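Side-chain contacts in N-alpha-acetyltransferase 35, NatC auxiliary subunit (Saccharomyces cerevisiae, PDB 6YGA), which serves as the auxiliary subunit of the NatC N-terminal acetyltransferase, which acetylates the N-terminal methionine of L-A virus Gag protein: residues I40-D43 and P44-L48; S274-I277 and Q278-S282; F606-T609 and L610-V614; I624-E627 and R628-F632. One frame throughout, in Å; residues are numbered along the deposited sequence.

Interaction 1: I40-D43 and P44-L48; sequences IVKD and PRFDL
The backbone N of F46 turns back to the carbonyl O of D43 at 3.1 Å, closing a turn directly after strand 40-42, with the donor above the carbonyl plane. That same oxygen also receives the ammonium of K42 from the opposite face. K42 NZ makes its shorter bond to F46 O, 2.6 Å away and lying in the carbonyl plane, so one lysine links two carbonyls of the turn. A chi1 of 74° sets the K42 chain over the backbone, and a chi4 of 64° turns NZ toward the two oxygens. On the way its aliphatic part rests on L48, with K42 CD 3.8 Å from L48 CG, while CD also approaches the F46 ring at its edge. I40 and L48 meet tip to tip, CD1 to CD1 at 3.7 Å. D43 OD1 takes the backbone N of R45 through its anti lone pair at 2.8 Å, and D43 OD2 forms a salt bridge to R45 NH2 at 2.7 Å. OD1 lies over one guanidinium face; with the two planes 53° apart, the pair is not coplanar end-on. Residues 40-42 pair antiparallel with a strand of the N-alpha-acetyltransferase 38 chain, and F46 packs on V29 of that chain. The chemistry implies a turn held by one ammonium shared between two neutral carbonyls and by one true ion pair, where the sheet runs on into N-alpha-acetyltransferase 38.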
loop_
_atom_site.group_PDB
_atom_site.type_symbol
_atom_site.label_atom_id
_atom_site.label_comp_id
_atom_site.label_asym_id
_atom_site.label_seq_id
_atom_site.Cartn_x
_atom_site.Cartn_y
_atom_site.Cartn_z
ATOM N N ILE B 40 -27.259 -13.014 -22.049
ATOM C CA ILE B 40 -26.049 -12.473 -22.655
ATOM C C ILE B 40 -25.477 -13.545 -23.569
ATOM O O ILE B 40 -25.338 -14.702 -23.157
ATOM C CB ILE B 40 -24.999 -12.066 -21.604
ATOM C CG1 ILE B 40 -25.563 -11.058 -20.608
ATOM C CG2 ILE B 40 -23.759 -11.489 -22.274
ATOM C CD1 ILE B 40 -24.606 -10.781 -19.481
ATOM N N VAL B 41 -25.151 -13.166 -24.799
ATOM C CA VAL B 41 -24.469 -14.051 -25.737
ATOM C C VAL B 41 -22.972 -13.806 -25.605
ATOM O O VAL B 41 -22.492 -12.693 -25.846
ATOM C CB VAL B 41 -24.947 -13.811 -27.178
ATOM C CG1 VAL B 41 -24.295 -14.802 -28.141
ATOM C CG2 VAL B 41 -26.464 -13.893 -27.260
ATOM N N LYS B 42 -22.234 -14.844 -25.217
ATOM C CA LYS B 42 -20.806 -14.718 -24.970
ATOM C C LYS B 42 -20.164 -16.086 -25.135
ATOM O O LYS B 42 -20.847 -17.112 -25.181
ATOM C CB LYS B 42 -20.524 -14.164 -23.568
ATOM C CG LYS B 42 -20.767 -15.173 -22.455
ATOM C CD LYS B 42 -20.498 -14.572 -21.086
ATOM C CE LYS B 42 -20.608 -15.619 -19.988
ATOM N NZ LYS B 42 -19.561 -16.669 -20.131
ATOM N N ASP B 43 -18.843 -16.087 -25.227
ATOM C CA ASP B 43 -18.112 -17.342 -25.263
ATOM C C ASP B 43 -18.293 -18.075 -23.936
ATOM O O ASP B 43 -18.206 -17.446 -22.871
ATOM C CB ASP B 43 -16.633 -17.075 -25.538
ATOM C CG ASP B 43 -15.863 -18.332 -25.875
ATOM O OD1 ASP B 43 -15.781 -19.235 -25.017
ATOM O OD2 ASP B 43 -15.344 -18.419 -27.008
ATOM N N PRO B 44 -18.571 -19.383 -23.946
ATOM C CA PRO B 44 -18.767 -20.084 -22.665
ATOM C C PRO B 44 -17.544 -20.044 -21.766
ATOM O O PRO B 44 -17.691 -20.019 -20.538
ATOM C CB PRO B 44 -19.107 -21.519 -23.093
ATOM C CG PRO B 44 -19.575 -21.408 -24.506
ATOM C CD PRO B 44 -18.810 -20.262 -25.103
ATOM N N ARG B 45 -16.336 -20.035 -22.342
ATOM C CA ARG B 45 -15.123 -19.977 -21.533
ATOM C C ARG B 45 -14.921 -18.598 -20.914
ATOM O O ARG B 45 -14.320 -18.483 -19.840
ATOM C CB ARG B 45 -13.911 -20.371 -22.386
ATOM C CG ARG B 45 -12.741 -19.394 -22.351
ATOM C CD ARG B 45 -11.729 -19.683 -23.456
ATOM N NE ARG B 45 -12.268 -19.397 -24.783
ATOM C CZ ARG B 45 -12.706 -20.321 -25.633
ATOM N NH1 ARG B 45 -12.665 -21.604 -25.301
ATOM N NH2 ARG B 45 -13.183 -19.963 -26.817
ATOM N N PHE B 46 -15.434 -17.552 -21.557
ATOM C CA PHE B 46 -15.178 -16.189 -21.108
ATOM C C PHE B 46 -15.900 -15.886 -19.797
ATOM O O PHE B 46 -17.071 -16.235 -19.618
ATOM C CB PHE B 46 -15.604 -15.196 -22.190
ATOM C CG PHE B 46 -15.446 -13.761 -21.789
ATOM C CD1 PHE B 46 -14.202 -13.156 -21.805
ATOM C CD2 PHE B 46 -16.544 -13.014 -21.397
ATOM C CE1 PHE B 46 -14.053 -11.831 -21.434
ATOM C CE2 PHE B 46 -16.403 -11.690 -21.026
ATOM C CZ PHE B 46 -15.155 -11.098 -21.043
ATOM N N ASP B 47 -15.190 -15.232 -18.879
ATOM C CA ASP B 47 -15.735 -14.815 -17.592
ATOM C C ASP B 47 -16.127 -13.346 -17.675
ATOM O O ASP B 47 -15.339 -12.514 -18.136
ATOM C CB ASP B 47 -14.715 -15.032 -16.468
ATOM C CG ASP B 47 -15.320 -14.881 -15.067
ATOM O OD1 ASP B 47 -16.331 -14.164 -14.901
ATOM O OD2 ASP B 47 -14.770 -15.482 -14.119
ATOM N N LEU B 48 -17.341 -13.030 -17.220
ATOM C CA LEU B 48 -17.841 -11.663 -17.287
ATOM C C LEU B 48 -17.164 -10.724 -16.298
ATOM O O LEU B 48 -17.371 -9.509 -16.391
ATOM C CB LEU B 48 -19.351 -11.648 -17.060
ATOM C CG LEU B 48 -20.178 -11.942 -18.307
ATOM C CD1 LEU B 48 -21.618 -12.207 -17.922
ATOM C CD2 LEU B 48 -20.080 -10.771 -19.271
#

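Interaction 2: S274-I277 and Q278-S282; sequences STYI and QKHRS
The carbonyl O of Y276 is gripped by two backbone N-H groups, from K279 N at 3.0 Å and from H280 N at 3.2 Å. The two donors differ in approach: H280 N comes nearly along the C=O axis, whereas K279 N stands above the carbonyl plane. H280 ND1 adds a weak third bond to this oxygen, which lies in the plane of the imidazole at its edge. The Y276 and H280 rings form an offset stack, with centroids 4.2 Å apart and planes 28° from parallel. Chi1 values of 176° for Y276 and -68° for H280 bring the two rings face over face. H280 ND1 sits over the rim of the tyrosine ring, 3.3 Å from Y276 CE2, while Y276 OH lies over the imidazole centre and K279 CG over the rim of the opposite imidazole face. I277 and R281 run side by side, I277 CG1 touching R281 CB at 3.8 Å. At the start of the helix S274 OG accepts Y276 N at 3.3 Å, an ST turn. Several side chains pin the short helix 276-280 to its surroundings: I277 and R281 pack on E121 of helix 118-129, R281 NH1 bonds M182 O, and Q278 OE1 accepts R288 N. Cation-pi contacts join Y276 to R118 and R281 to F184, and just beyond the helix S282 OG bonds M52 N of the N-alpha-acetyltransferase 38 chain.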
loop_
_atom_site.group_PDB
_atom_site.type_symbol
_atom_site.label_atom_id
_atom_site.label_comp_id
_atom_site.label_asym_id
_atom_site.label_seq_id
_atom_site.Cartn_x
_atom_site.Cartn_y
_atom_site.Cartn_z
ATOM N N SER B 274 -0.260 19.003 -20.898
ATOM C CA SER B 274 -1.686 18.820 -21.126
ATOM C C SER B 274 -2.020 17.337 -21.044
ATOM O O SER B 274 -1.137 16.484 -20.923
ATOM C CB SER B 274 -2.111 19.401 -22.480
ATOM O OG SER B 274 -1.494 18.707 -23.549
ATOM N N THR B 275 -3.319 17.046 -21.106
ATOM C CA THR B 275 -3.820 15.687 -21.224
ATOM C C THR B 275 -3.909 15.226 -22.676
ATOM O O THR B 275 -4.613 14.252 -22.967
ATOM C CB THR B 275 -5.189 15.568 -20.548
ATOM O OG1 THR B 275 -6.066 16.579 -21.059
ATOM C CG2 THR B 275 -5.059 15.737 -19.041
ATOM N N TYR B 276 -3.207 15.912 -23.585
ATOM C CA TYR B 276 -3.274 15.588 -25.008
ATOM C C TYR B 276 -2.856 14.147 -25.273
ATOM O O TYR B 276 -3.458 13.461 -26.109
ATOM C CB TYR B 276 -2.388 16.560 -25.793
ATOM C CG TYR B 276 -2.280 16.294 -27.282
ATOM C CD1 TYR B 276 -1.299 15.449 -27.789
ATOM C CD2 TYR B 276 -3.140 16.910 -28.184
ATOM C CE1 TYR B 276 -1.190 15.209 -29.148
ATOM C CE2 TYR B 276 -3.036 16.678 -29.547
ATOM C CZ TYR B 276 -2.060 15.825 -30.021
ATOM O OH TYR B 276 -1.954 15.590 -31.374
ATOM N N ILE B 277 -1.827 13.669 -24.570
ATOM C CA ILE B 277 -1.309 12.333 -24.839
ATOM C C ILE B 277 -2.320 11.263 -24.448
ATOM O O ILE B 277 -2.358 10.185 -25.053
ATOM C CB ILE B 277 0.036 12.130 -24.121
ATOM C CG1 ILE B 277 0.703 10.841 -24.601
ATOM C CG2 ILE B 277 -0.155 12.105 -22.608
ATOM C CD1 ILE B 277 1.980 10.518 -23.868
ATOM N N GLN B 278 -3.156 11.531 -23.443
ATOM C CA GLN B 278 -4.193 10.571 -23.088
ATOM C C GLN B 278 -5.235 10.446 -24.187
ATOM O O GLN B 278 -5.874 9.399 -24.320
ATOM C CB GLN B 278 -4.871 10.973 -21.777
ATOM C CG GLN B 278 -3.924 11.160 -20.605
ATOM C CD GLN B 278 -4.651 11.491 -19.310
ATOM O OE1 GLN B 278 -5.652 10.860 -18.965
ATOM N NE2 GLN B 278 -4.151 12.487 -18.589
ATOM N N LYS B 279 -5.423 11.494 -24.984
ATOM C CA LYS B 279 -6.519 11.490 -25.945
ATOM C C LYS B 279 -6.114 10.878 -27.279
ATOM O O LYS B 279 -6.947 10.243 -27.937
ATOM C CB LYS B 279 -7.039 12.919 -26.139
ATOM C CG LYS B 279 -8.101 13.079 -27.211
ATOM C CD LYS B 279 -8.706 14.477 -27.169
ATOM C CE LYS B 279 -9.826 14.626 -28.186
ATOM N NZ LYS B 279 -10.688 15.811 -27.914
ATOM N N HIS B 280 -4.856 11.031 -27.684
ATOM C CA HIS B 280 -4.423 10.623 -29.014
ATOM C C HIS B 280 -3.502 9.412 -29.022
ATOM O O HIS B 280 -3.582 8.592 -29.941
ATOM C CB HIS B 280 -3.740 11.801 -29.712
ATOM C CG HIS B 280 -4.675 12.919 -30.051
ATOM N ND1 HIS B 280 -4.882 14.001 -29.222
ATOM C CD2 HIS B 280 -5.471 13.114 -31.129
ATOM C CE1 HIS B 280 -5.758 14.819 -29.780
ATOM N NE2 HIS B 280 -6.130 14.303 -30.936
ATOM N N ARG B 281 -2.629 9.266 -28.028
ATOM C CA ARG B 281 -1.845 8.045 -27.912
ATOM C C ARG B 281 -2.738 6.906 -27.433
ATOM O O ARG B 281 -3.757 7.125 -26.770
ATOM C CB ARG B 281 -0.663 8.262 -26.962
ATOM C CG ARG B 281 0.103 7.001 -26.570
ATOM C CD ARG B 281 1.517 7.318 -26.117
ATOM N NE ARG B 281 2.458 7.286 -27.232
ATOM C CZ ARG B 281 3.209 6.235 -27.544
ATOM N NH1 ARG B 281 3.138 5.127 -26.819
ATOM N NH2 ARG B 281 4.038 6.292 -28.578
ATOM N N SER B 282 -2.377 5.682 -27.821
ATOM C CA SER B 282 -3.105 4.495 -27.388
ATOM C C SER B 282 -3.228 4.468 -25.872
ATOM O O SER B 282 -2.222 4.508 -25.156
ATOM C CB SER B 282 -2.400 3.232 -27.890
ATOM O OG SER B 282 -2.628 3.042 -29.273
#

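Interaction 3: F606-T609 and L610-V614; sequences FQQT and LKDFV
Among the polar side-chain contacts, Q608 and D612, four residues apart, are joined by a weak hydrogen bond from Q608 NE2 to D612 OD1 at 3.3 Å. Its N-H...O angle is only 120°, and the amide and carboxylate planes are 60° apart, so the two groups meet askew. Q608 reaches this position because its chain leaves with CG anti to the backbone N and then bends at chi2 (61°), turning the amide toward the next turn, beside K611 and D612. The same amide lies against the aliphatic part of K611: K611 CE is 3.6 Å from both Q608 NE2 and Q608 OE1, a van der Waals contact that uses the methylene next to the ammonium.

The apolar contact is between T609 and F613, which run side by side and point the same way. T609 CG2 approaches the phenyl edge in its plane, 3.8 Å from F613 CE2. Separately, a polar atom, T609 O, lies at the ring edge 3.2 Å from F613 CD2. The threonine hydroxyl bonds V605 O one turn earlier.

In the backbone, the i to i+4 bonds K611 N to Q607 O and D612 N to Q608 O both measure 3.2 Å; toward the helix end F613 N to T609 O is weak, and weak i to i+3 bonds join in.

F606 meets W470 and H585 edge-to-face, and F613 meets F557 in the same way. Interaction 3 is thus the last turns of an amphipathic helix, 603-613, whose F606, L610 and F613 face packs on helices 465-506, 511-564 and 581-588 in the TPR-like region, with Q608, K611 and D612 on its exposed side.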
loop_
_atom_site.group_PDB
_atom_site.type_symbol
_atom_site.label_atom_id
_atom_site.label_comp_id
_atom_site.label_asym_id
_atom_site.label_seq_id
_atom_site.Cartn_x
_atom_site.Cartn_y
_atom_site.Cartn_z
ATOM N N PHE B 606 -10.207 -15.608 27.232
ATOM C CA PHE B 606 -10.301 -14.163 27.043
ATOM C C PHE B 606 -11.383 -13.562 27.932
ATOM O O PHE B 606 -11.178 -12.508 28.545
ATOM C CB PHE B 606 -10.590 -13.835 25.576
ATOM C CG PHE B 606 -9.368 -13.804 24.689
ATOM C CD1 PHE B 606 -8.907 -14.960 24.073
ATOM C CD2 PHE B 606 -8.704 -12.609 24.441
ATOM C CE1 PHE B 606 -7.792 -14.928 23.245
ATOM C CE2 PHE B 606 -7.587 -12.571 23.614
ATOM C CZ PHE B 606 -7.132 -13.732 23.016
ATOM N N GLN B 607 -12.543 -14.218 28.009
ATOM C CA GLN B 607 -13.647 -13.682 28.798
ATOM C C GLN B 607 -13.332 -13.722 30.287
ATOM O O GLN B 607 -13.569 -12.748 31.009
ATOM C CB GLN B 607 -14.931 -14.460 28.500
ATOM C CG GLN B 607 -15.241 -14.598 27.021
ATOM C CD GLN B 607 -15.299 -13.261 26.312
ATOM O OE1 GLN B 607 -15.941 -12.321 26.784
ATOM N NE2 GLN B 607 -14.624 -13.168 25.172
ATOM N N GLN B 608 -12.791 -14.847 30.764
ATOM C CA GLN B 608 -12.522 -14.987 32.191
ATOM C C GLN B 608 -11.442 -14.015 32.648
ATOM O O GLN B 608 -11.548 -13.423 33.727
ATOM C CB GLN B 608 -12.123 -16.428 32.509
ATOM C CG GLN B 608 -11.828 -16.676 33.977
ATOM C CD GLN B 608 -13.027 -16.414 34.867
ATOM O OE1 GLN B 608 -14.174 -16.611 34.463
ATOM N NE2 GLN B 608 -12.768 -15.964 36.089
ATOM N N THR B 609 -10.398 -13.833 31.835
ATOM C CA THR B 609 -9.326 -12.911 32.196
ATOM C C THR B 609 -9.856 -11.497 32.396
ATOM O O THR B 609 -9.466 -10.809 33.346
ATOM C CB THR B 609 -8.239 -12.930 31.120
ATOM O OG1 THR B 609 -7.683 -14.248 31.025
ATOM C CG2 THR B 609 -7.137 -11.948 31.461
ATOM N N LEU B 610 -10.761 -11.053 31.520
ATOM C CA LEU B 610 -11.336 -9.720 31.660
ATOM C C LEU B 610 -12.163 -9.601 32.936
ATOM O O LEU B 610 -12.166 -8.549 33.586
ATOM C CB LEU B 610 -12.183 -9.384 30.431
ATOM C CG LEU B 610 -12.893 -8.028 30.431
ATOM C CD1 LEU B 610 -11.889 -6.904 30.626
ATOM C CD2 LEU B 610 -13.684 -7.824 29.148
ATOM N N LYS B 611 -12.866 -10.673 33.318
ATOM C CA LYS B 611 -13.690 -10.628 34.522
ATOM C C LYS B 611 -12.845 -10.412 35.773
ATOM O O LYS B 611 -13.298 -9.765 36.724
ATOM C CB LYS B 611 -14.509 -11.911 34.652
ATOM C CG LYS B 611 -15.634 -11.818 35.675
ATOM C CD LYS B 611 -16.498 -13.070 35.694
ATOM C CE LYS B 611 -15.865 -14.171 36.526
ATOM N NZ LYS B 611 -15.848 -13.824 37.975
ATOM N N ASP B 612 -11.616 -10.932 35.788
ATOM C CA ASP B 612 -10.742 -10.732 36.939
ATOM C C ASP B 612 -10.209 -9.307 37.003
ATOM O O ASP B 612 -9.920 -8.805 38.094
ATOM C CB ASP B 612 -9.582 -11.726 36.898
ATOM C CG ASP B 612 -10.054 -13.166 36.830
ATOM O OD1 ASP B 612 -11.089 -13.481 37.454
ATOM O OD2 ASP B 612 -9.392 -13.980 36.155
ATOM N N PHE B 613 -10.061 -8.650 35.850
ATOM C CA PHE B 613 -9.612 -7.261 35.827
ATOM C C PHE B 613 -10.736 -6.294 36.185
ATOM O O PHE B 613 -10.500 -5.290 36.866
ATOM C CB PHE B 613 -9.050 -6.909 34.448
ATOM C CG PHE B 613 -7.622 -7.316 34.244
ATOM C CD1 PHE B 613 -6.590 -6.539 34.745
ATOM C CD2 PHE B 613 -7.307 -8.457 33.524
ATOM C CE1 PHE B 613 -5.274 -6.903 34.548
ATOM C CE2 PHE B 613 -5.993 -8.825 33.320
ATOM C CZ PHE B 613 -4.974 -8.049 33.833
ATOM N N VAL B 614 -11.959 -6.577 35.732
ATOM C CA VAL B 614 -13.068 -5.644 35.902
ATOM C C VAL B 614 -13.499 -5.599 37.362
ATOM O O VAL B 614 -13.593 -6.632 38.037
ATOM C CB VAL B 614 -14.238 -6.038 34.983
ATOM C CG1 VAL B 614 -15.494 -5.261 35.341
ATOM C CG2 VAL B 614 -13.870 -5.800 33.529
#

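Interaction 4: I624-E627 and R628-F632; sequences IKLE and RATNF
With T630 OG1 placed between its backbone N and carbonyl carbon (chi1 65°), the hydroxyl turns back toward the preceding turn and donates to E627 O at 3.2 Å. The same rotation sets T630 CG2 anti to the carbonyl carbon, where it meets L626 CD1 at 3.8 Å; L626 comes to it with CG anti to its own backbone N. One rotamer thus gives the hydroxyl to a carbonyl and the methyl to a leucine branch, and T630 CG2 also lies close to L626 O, 3.2 Å away.

E627 O is a double acceptor. N631 N reaches it at 2.9 Å as the regular helical bond, and T630 OG1 arrives from the same face of the carbonyl plane, far from the C=O direction at an angle of 106°. T630 N bonds L626 O, also at 2.9 Å, and is the straighter of these two main-chain bonds.

On the exposed flank E627 and N631 lie alongside each other, pointing the same way. The E627 carboxylate lies beside N631, with E627 OE2 3.6 Å from N631 CB. This is contact with the carbon chain, with the carboxylate and amide planes 27° apart. R628 lays its aliphatic part along I624 O, R628 CG being 3.8 Å from that oxygen.

L626, A629 and T630 pack on I561 of helix 511-564, and T630 also touches V693 of helix 668-701. A threonine hydroxyl bonded to the carbonyl three residues earlier is a common intrahelical bond, here in a stretch of helix 619-653 that packs against those two helices.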
loop_
_atom_site.group_PDB
_atom_site.type_symbol
_atom_site.label_atom_id
_atom_site.label_comp_id
_atom_site.label_asym_id
_atom_site.label_seq_id
_atom_site.Cartn_x
_atom_site.Cartn_y
_atom_site.Cartn_z
ATOM N N ILE B 624 -11.697 1.365 46.537
ATOM C CA ILE B 624 -10.404 0.827 46.946
ATOM C C ILE B 624 -9.772 0.022 45.816
ATOM O O ILE B 624 -8.563 0.119 45.570
ATOM C CB ILE B 624 -10.557 -0.011 48.226
ATOM C CG1 ILE B 624 -10.898 0.900 49.408
ATOM C CG2 ILE B 624 -9.289 -0.810 48.494
ATOM C CD1 ILE B 624 -11.013 0.176 50.722
ATOM N N LYS B 625 -10.571 -0.781 45.110
ATOM C CA LYS B 625 -10.019 -1.558 44.005
ATOM C C LYS B 625 -9.620 -0.658 42.843
ATOM O O LYS B 625 -8.630 -0.929 42.155
ATOM C CB LYS B 625 -11.021 -2.619 43.550
ATOM C CG LYS B 625 -11.144 -3.797 44.502
ATOM C CD LYS B 625 -11.816 -4.979 43.823
ATOM C CE LYS B 625 -11.745 -6.227 44.687
ATOM N NZ LYS B 625 -12.306 -7.418 43.990
ATOM N N LEU B 626 -10.371 0.422 42.615
ATOM C CA LEU B 626 -10.003 1.362 41.560
ATOM C C LEU B 626 -8.680 2.048 41.875
ATOM O O LEU B 626 -7.862 2.278 40.976
ATOM C CB LEU B 626 -11.113 2.395 41.363
ATOM C CG LEU B 626 -10.805 3.534 40.388
ATOM C CD1 LEU B 626 -10.523 2.996 38.994
ATOM C CD2 LEU B 626 -11.943 4.545 40.353
ATOM N N GLU B 627 -8.449 2.372 43.150
ATOM C CA GLU B 627 -7.203 3.028 43.533
ATOM C C GLU B 627 -6.004 2.123 43.276
ATOM O O GLU B 627 -4.938 2.597 42.868
ATOM C CB GLU B 627 -7.267 3.454 45.001
ATOM C CG GLU B 627 -6.159 4.408 45.434
ATOM C CD GLU B 627 -4.857 3.696 45.741
ATOM O OE1 GLU B 627 -4.909 2.533 46.197
ATOM O OE2 GLU B 627 -3.783 4.291 45.516
ATOM N N ARG B 628 -6.157 0.816 43.497
ATOM C CA ARG B 628 -5.068 -0.108 43.196
ATOM C C ARG B 628 -4.773 -0.139 41.701
ATOM O O ARG B 628 -3.609 -0.235 41.290
ATOM C CB ARG B 628 -5.404 -1.506 43.717
ATOM C CG ARG B 628 -5.215 -1.654 45.219
ATOM C CD ARG B 628 -5.968 -2.850 45.792
ATOM N NE ARG B 628 -5.459 -4.133 45.312
ATOM C CZ ARG B 628 -4.465 -4.807 45.882
ATOM N NH1 ARG B 628 -3.855 -4.319 46.955
ATOM N NH2 ARG B 628 -4.076 -5.970 45.377
ATOM N N ALA B 629 -5.812 -0.042 40.869
ATOM C CA ALA B 629 -5.611 -0.090 39.424
ATOM C C ALA B 629 -4.970 1.192 38.906
ATOM O O ALA B 629 -4.066 1.144 38.063
ATOM C CB ALA B 629 -6.940 -0.348 38.716
ATOM N N THR B 630 -5.424 2.350 39.392
ATOM C CA THR B 630 -4.839 3.606 38.936
ATOM C C THR B 630 -3.419 3.774 39.459
ATOM O O THR B 630 -2.548 4.287 38.748
ATOM C CB THR B 630 -5.715 4.782 39.361
ATOM O OG1 THR B 630 -5.733 4.882 40.791
ATOM C CG2 THR B 630 -7.125 4.580 38.855
ATOM N N ASN B 631 -3.163 3.344 40.698
ATOM C CA ASN B 631 -1.809 3.432 41.232
ATOM C C ASN B 631 -0.847 2.546 40.453
ATOM O O ASN B 631 0.323 2.905 40.281
ATOM C CB ASN B 631 -1.800 3.067 42.717
ATOM C CG ASN B 631 -0.411 3.109 43.321
ATOM O OD1 ASN B 631 0.187 4.176 43.466
ATOM N ND2 ASN B 631 0.106 1.944 43.689
ATOM N N PHE B 632 -1.317 1.402 39.951
ATOM C CA PHE B 632 -0.454 0.564 39.125
ATOM C C PHE B 632 -0.097 1.261 37.818
ATOM O O PHE B 632 1.059 1.213 37.381
ATOM C CB PHE B 632 -1.119 -0.783 38.845
ATOM C CG PHE B 632 -0.381 -1.615 37.836
ATOM C CD1 PHE B 632 0.650 -2.449 38.230
ATOM C CD2 PHE B 632 -0.708 -1.552 36.491
ATOM C CE1 PHE B 632 1.337 -3.207 37.305
ATOM C CE2 PHE B 632 -0.022 -2.305 35.562
ATOM C CZ PHE B 632 1.001 -3.136 35.972
#

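In the fold
Interactions 3 and 4 sit on consecutive helices, 603-613 and 619-653, with centres about 16 Å apart and nearest atoms about 6 Å apart; both helices pack on helix 511-564, and F613 and F632 both meet F557. Interaction 2 lies on the opposite side of the chain's centre from these two, and interaction 1 is about 32 Å from it, centre to centre. Interaction 1 is a surface contact and the other three are partly buried. Two lysine-carbonyl bonds and a salt bridge hold interaction 1, a ring stack marks interaction 2, interaction 3 has a weak amide-carboxylate bond and interaction 4 a hydroxyl-carbonyl bond. Only interactions 1 and 2 touch other subunits.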